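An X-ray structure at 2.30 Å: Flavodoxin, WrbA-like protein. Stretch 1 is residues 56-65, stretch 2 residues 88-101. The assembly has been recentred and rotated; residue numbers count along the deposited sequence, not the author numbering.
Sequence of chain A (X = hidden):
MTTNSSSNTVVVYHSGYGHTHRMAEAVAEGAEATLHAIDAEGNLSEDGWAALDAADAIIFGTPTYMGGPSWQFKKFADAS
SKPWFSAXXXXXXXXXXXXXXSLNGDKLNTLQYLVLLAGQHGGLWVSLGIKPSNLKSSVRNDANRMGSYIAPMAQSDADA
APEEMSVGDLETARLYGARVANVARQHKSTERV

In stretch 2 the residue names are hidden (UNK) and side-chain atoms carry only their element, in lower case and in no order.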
# COMPACT_ATOMS: atom_id res chain seq x y z
N ASP A 56 -15.37 22.25 -7.30
CA ASP A 56 -14.31 22.62 -6.34
C ASP A 56 -13.75 21.42 -5.52
O ASP A 56 -12.63 21.50 -5.02
CB ASP A 56 -14.81 23.68 -5.36
CG ASP A 56 -15.16 24.97 -6.03
OD1 ASP A 56 -14.31 25.51 -6.77
OD2 ASP A 56 -16.28 25.44 -5.78
N ALA A 57 -14.56 20.36 -5.39
CA ALA A 57 -14.21 19.15 -4.65
C ALA A 57 -14.82 17.96 -5.37
O ALA A 57 -15.93 18.06 -5.87
CB ALA A 57 -14.68 19.20 -3.21
N ILE A 58 -14.05 16.87 -5.45
CA ILE A 58 -14.44 15.58 -6.08
C ILE A 58 -14.23 14.53 -5.03
O ILE A 58 -13.13 14.39 -4.47
CB ILE A 58 -13.58 15.21 -7.33
CG1 ILE A 58 -13.71 16.31 -8.39
CG2 ILE A 58 -14.03 13.89 -7.90
CD1 ILE A 58 -12.71 16.19 -9.58
N ILE A 59 -15.32 13.83 -4.71
CA ILE A 59 -15.28 12.76 -3.75
C ILE A 59 -15.59 11.47 -4.50
O ILE A 59 -16.64 11.33 -5.10
CB ILE A 59 -16.26 12.96 -2.58
CG1 ILE A 59 -16.09 14.36 -1.95
CG2 ILE A 59 -16.08 11.86 -1.51
CD1 ILE A 59 -17.08 14.64 -0.74
N PHE A 60 -14.65 10.55 -4.45
CA PHE A 60 -14.72 9.27 -5.12
C PHE A 60 -15.38 8.19 -4.24
O PHE A 60 -14.99 7.98 -3.12
CB PHE A 60 -13.29 8.80 -5.38
CG PHE A 60 -12.47 9.67 -6.35
CD1 PHE A 60 -12.95 10.04 -7.56
CD2 PHE A 60 -11.17 10.02 -6.04
CE1 PHE A 60 -12.16 10.80 -8.44
CE2 PHE A 60 -10.38 10.73 -6.91
CZ PHE A 60 -10.88 11.13 -8.11
N GLY A 61 -16.32 7.46 -4.81
CA GLY A 61 -16.96 6.37 -4.12
C GLY A 61 -16.82 5.03 -4.82
O GLY A 61 -17.14 4.89 -5.98
N THR A 62 -16.39 4.00 -4.11
CA THR A 62 -16.37 2.67 -4.73
C THR A 62 -16.46 1.57 -3.71
O THR A 62 -15.98 1.74 -2.59
CB THR A 62 -15.13 2.50 -5.63
OG1 THR A 62 -15.07 1.15 -6.11
CG2 THR A 62 -13.81 2.84 -4.86
N PRO A 63 -17.08 0.46 -4.07
CA PRO A 63 -16.99 -0.80 -3.34
C PRO A 63 -15.56 -1.30 -3.31
O PRO A 63 -14.80 -0.87 -4.12
CB PRO A 63 -17.84 -1.79 -4.17
CG PRO A 63 -18.55 -1.00 -5.21
CD PRO A 63 -17.99 0.38 -5.24
N THR A 64 -15.23 -2.17 -2.36
CA THR A 64 -13.96 -2.85 -2.31
C THR A 64 -14.34 -4.24 -2.68
O THR A 64 -15.22 -4.83 -2.08
CB THR A 64 -13.34 -2.85 -0.93
OG1 THR A 64 -12.92 -1.52 -0.62
CG2 THR A 64 -12.10 -3.85 -0.82
N TYR A 65 -13.71 -4.75 -3.71
CA TYR A 65 -14.05 -6.03 -4.23
C TYR A 65 -12.77 -6.69 -4.63
O TYR A 65 -11.96 -6.12 -5.29
CB TYR A 65 -14.96 -5.84 -5.42
CG TYR A 65 -15.68 -7.07 -5.82
CD1 TYR A 65 -16.80 -7.47 -5.15
CD2 TYR A 65 -15.25 -7.82 -6.87
CE1 TYR A 65 -17.47 -8.60 -5.53
CE2 TYR A 65 -15.91 -8.93 -7.25
CZ TYR A 65 -17.01 -9.33 -6.59
OH TYR A 65 -17.66 -10.45 -6.97
N UNK A 88 -6.73 19.30 -15.77
CA UNK A 88 -8.01 19.92 -15.45
C UNK A 88 -8.39 19.89 -13.96
O UNK A 88 -9.09 20.79 -13.49
n UNK A 88 -10.17 22.04 -20.01
c UNK A 88 -10.38 20.07 -18.43
c UNK A 88 -10.56 21.60 -18.63
c UNK A 88 -9.04 19.64 -17.79
c UNK A 88 -9.14 19.30 -16.28
N UNK A 89 -7.91 18.88 -13.22
CA UNK A 89 -8.29 18.74 -11.84
C UNK A 89 -7.20 19.16 -10.87
O UNK A 89 -7.31 18.89 -9.67
c UNK A 89 -10.17 14.28 -11.66
c UNK A 89 -10.46 15.46 -12.35
c UNK A 89 -11.99 13.17 -12.83
c UNK A 89 -10.65 17.50 -13.22
c UNK A 89 -12.31 14.32 -13.53
c UNK A 89 -9.90 16.78 -12.36
c UNK A 89 -8.73 17.28 -11.53
n UNK A 89 -11.61 16.72 -13.79
c UNK A 89 -10.93 13.15 -11.90
c UNK A 89 -11.52 15.46 -13.28
N UNK A 90 -6.14 19.80 -11.36
CA UNK A 90 -5.05 20.27 -10.50
C UNK A 90 -5.61 21.21 -9.41
O UNK A 90 -6.48 22.05 -9.66
c UNK A 90 -1.57 19.84 -11.03
n UNK A 90 -2.18 18.75 -11.55
c UNK A 90 -2.50 21.06 -10.68
o UNK A 90 -0.32 19.88 -10.85
c UNK A 90 -3.95 20.99 -11.33
N UNK A 91 -5.14 21.01 -8.19
CA UNK A 91 -5.49 21.84 -7.04
C UNK A 91 -6.92 21.75 -6.53
O UNK A 91 -7.29 22.47 -5.61
o UNK A 91 -3.22 24.39 -8.21
c UNK A 91 -5.10 23.29 -7.29
o UNK A 91 -2.91 22.55 -7.10
c UNK A 91 -3.64 23.44 -7.54
N UNK A 92 -7.72 20.85 -7.08
CA UNK A 92 -9.04 20.58 -6.54
C UNK A 92 -8.90 19.83 -5.21
O UNK A 92 -7.88 19.16 -4.95
c UNK A 92 -10.25 20.56 -8.85
n UNK A 92 -12.21 21.80 -11.02
c UNK A 92 -11.65 20.44 -11.03
c UNK A 92 -11.35 19.85 -9.64
c UNK A 92 -9.88 19.77 -7.56
N UNK A 93 -9.94 19.91 -4.39
CA UNK A 93 -9.99 19.19 -3.11
C UNK A 93 -10.64 17.84 -3.38
O UNK A 93 -11.66 17.78 -4.03
c UNK A 93 -10.15 21.37 -1.74
c UNK A 93 -10.83 19.98 -2.07
c UNK A 93 -11.08 19.15 -0.83
N UNK A 94 -10.00 16.75 -2.93
CA UNK A 94 -10.48 15.38 -3.10
C UNK A 94 -10.74 14.71 -1.72
O UNK A 94 -10.10 15.05 -0.70
c UNK A 94 -9.17 15.48 -8.07
c UNK A 94 -8.48 16.22 -7.14
c UNK A 94 -8.58 15.92 -5.77
c UNK A 94 -9.34 14.86 -5.33
c UNK A 94 -9.44 14.55 -3.87
c UNK A 94 -10.00 14.07 -6.28
c UNK A 94 -9.92 14.38 -7.66
N UNK A 95 -11.71 13.79 -1.72
CA UNK A 95 -11.91 12.82 -0.66
C UNK A 95 -12.40 11.49 -1.27
O UNK A 95 -12.55 11.36 -2.48
N UNK A 96 -12.64 10.48 -0.42
CA UNK A 96 -13.09 9.19 -0.91
C UNK A 96 -13.88 8.44 0.12
O UNK A 96 -13.91 8.82 1.30
N UNK A 97 -14.52 7.37 -0.33
CA UNK A 97 -15.10 6.42 0.56
C UNK A 97 -15.26 5.05 -0.06
O UNK A 97 -15.27 4.90 -1.26
c UNK A 97 -19.16 7.94 -2.06
c UNK A 97 -19.26 6.73 -1.45
c UNK A 97 -17.35 8.53 -0.64
c UNK A 97 -16.46 6.92 1.07
c UNK A 97 -18.20 8.84 -1.66
c UNK A 97 -18.40 6.39 -0.42
c UNK A 97 -17.42 7.28 -0.02
N UNK A 98 -15.40 4.06 0.80
CA UNK A 98 -15.57 2.70 0.36
C UNK A 98 -16.40 1.93 1.37
O UNK A 98 -16.60 2.35 2.48
c UNK A 98 -14.19 1.99 0.04
o UNK A 98 -14.44 0.82 -0.77
c UNK A 98 -13.40 1.59 1.33
N UNK A 99 -16.87 0.76 0.95
CA UNK A 99 -17.68 -0.10 1.81
C UNK A 99 -17.72 -1.54 1.31
O UNK A 99 -17.97 -1.80 0.14
c UNK A 99 -19.10 0.46 1.93
o UNK A 99 -20.72 -0.70 0.59
c UNK A 99 -19.92 0.24 0.67
n UNK A 99 -19.72 1.10 -0.32
N UNK A 100 -17.43 -2.50 2.15
CA UNK A 100 -17.54 -3.86 1.66
C UNK A 100 -18.25 -4.73 2.65
O UNK A 100 -18.69 -4.28 3.68
c UNK A 100 -16.18 -4.44 1.34
o UNK A 100 -15.58 -4.97 2.49
N UNK A 101 -18.32 -6.00 2.34
CA UNK A 101 -18.98 -6.95 3.18
C UNK A 101 -18.07 -7.54 4.24
O UNK A 101 -18.49 -8.41 4.97
c UNK A 101 -19.52 -8.04 2.33

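Position 88 carries four carbons in a row ending in nitrogen, a lysine; Lys88 does not touch stretch 1. Position 89 has one carbon and then fused five- and six-membered rings of eight carbons and one nitrogen, which only tryptophan fits. CD1 of Ile58 lies over the face of its six-membered ring, 3.9 Å from the centroid, a CH-pi contact that buries the end of an isoleucine without asking for polarity.

Position 90 has three carbons, the third bearing one oxygen and one nitrogen: Gln90. Position 91 has two carbons, the second with two oxygens: Asp91. Neither reaches stretch 1; they are the middle of a type II turn that runs from Trp89 to position 92. There, four carbons in a row end in nitrogen, so it is Lys92, whose CD packs 3.9 Å from Ile58 CD1.

Position 93 is one carbon carrying two more, a valine. CB of Val93 sits 4.1 Å from Ala57 CB, a small partner for a branched one. Position 94 is one carbon and a six-carbon ring, without oxygen: Phe94. Its CE1 lies 3.8 Å from Ile58 CB and its CD1 3.4 Å from Phe60 CE2, the two phenyl planes meeting obliquely at 36°.

Positions 95 and 96 have no side-chain atoms: Gly95 and Gly96. They lie beside Ile59 and Phe60, where backbone does the work: Gly95 O accepts from Phe60 N at 3.0 Å.

Position 97 is again one carbon and a six-carbon ring, Phe97. Gly61 CA lies over its face, 3.6 Å from the centroid; a CB on Gly61 would come within 2.4 Å of Phe97 CZ, so the absent side chain makes room for the ring.

Position 98, one carbon bearing an oxygen and a carbon, has the atoms of threonine. Thr98 OG1 donates to Thr62 O at 2.6 Å. Position 99 has two carbons, the second with one oxygen and one nitrogen: here asparagine, Asn99, beside Pro63. Position 100 is a carbon and an oxygen, Ser100, with CB 3.6 Å from Thr64 O. Position 101 is a lone carbon, Ala101, free of stretch 1.

The contact is a pair of parallel strands, 16° between their directions. Stretch 1 alternates donor and acceptor: Val93 N to Asp56 O (3.2 Å), Ile58 N to Val93 O (2.9 Å), and on to Thr62 N and Phe97 O (3.2 Å). Ile58, Phe60 and Phe94 fill one face, Ile59 and Phe97 the other; at one point, Gly61, a bare CA lets the Phe97 ring lie over the backbone.

Stretch 2, residues 88-101: KWQDKVFGGFTNSA
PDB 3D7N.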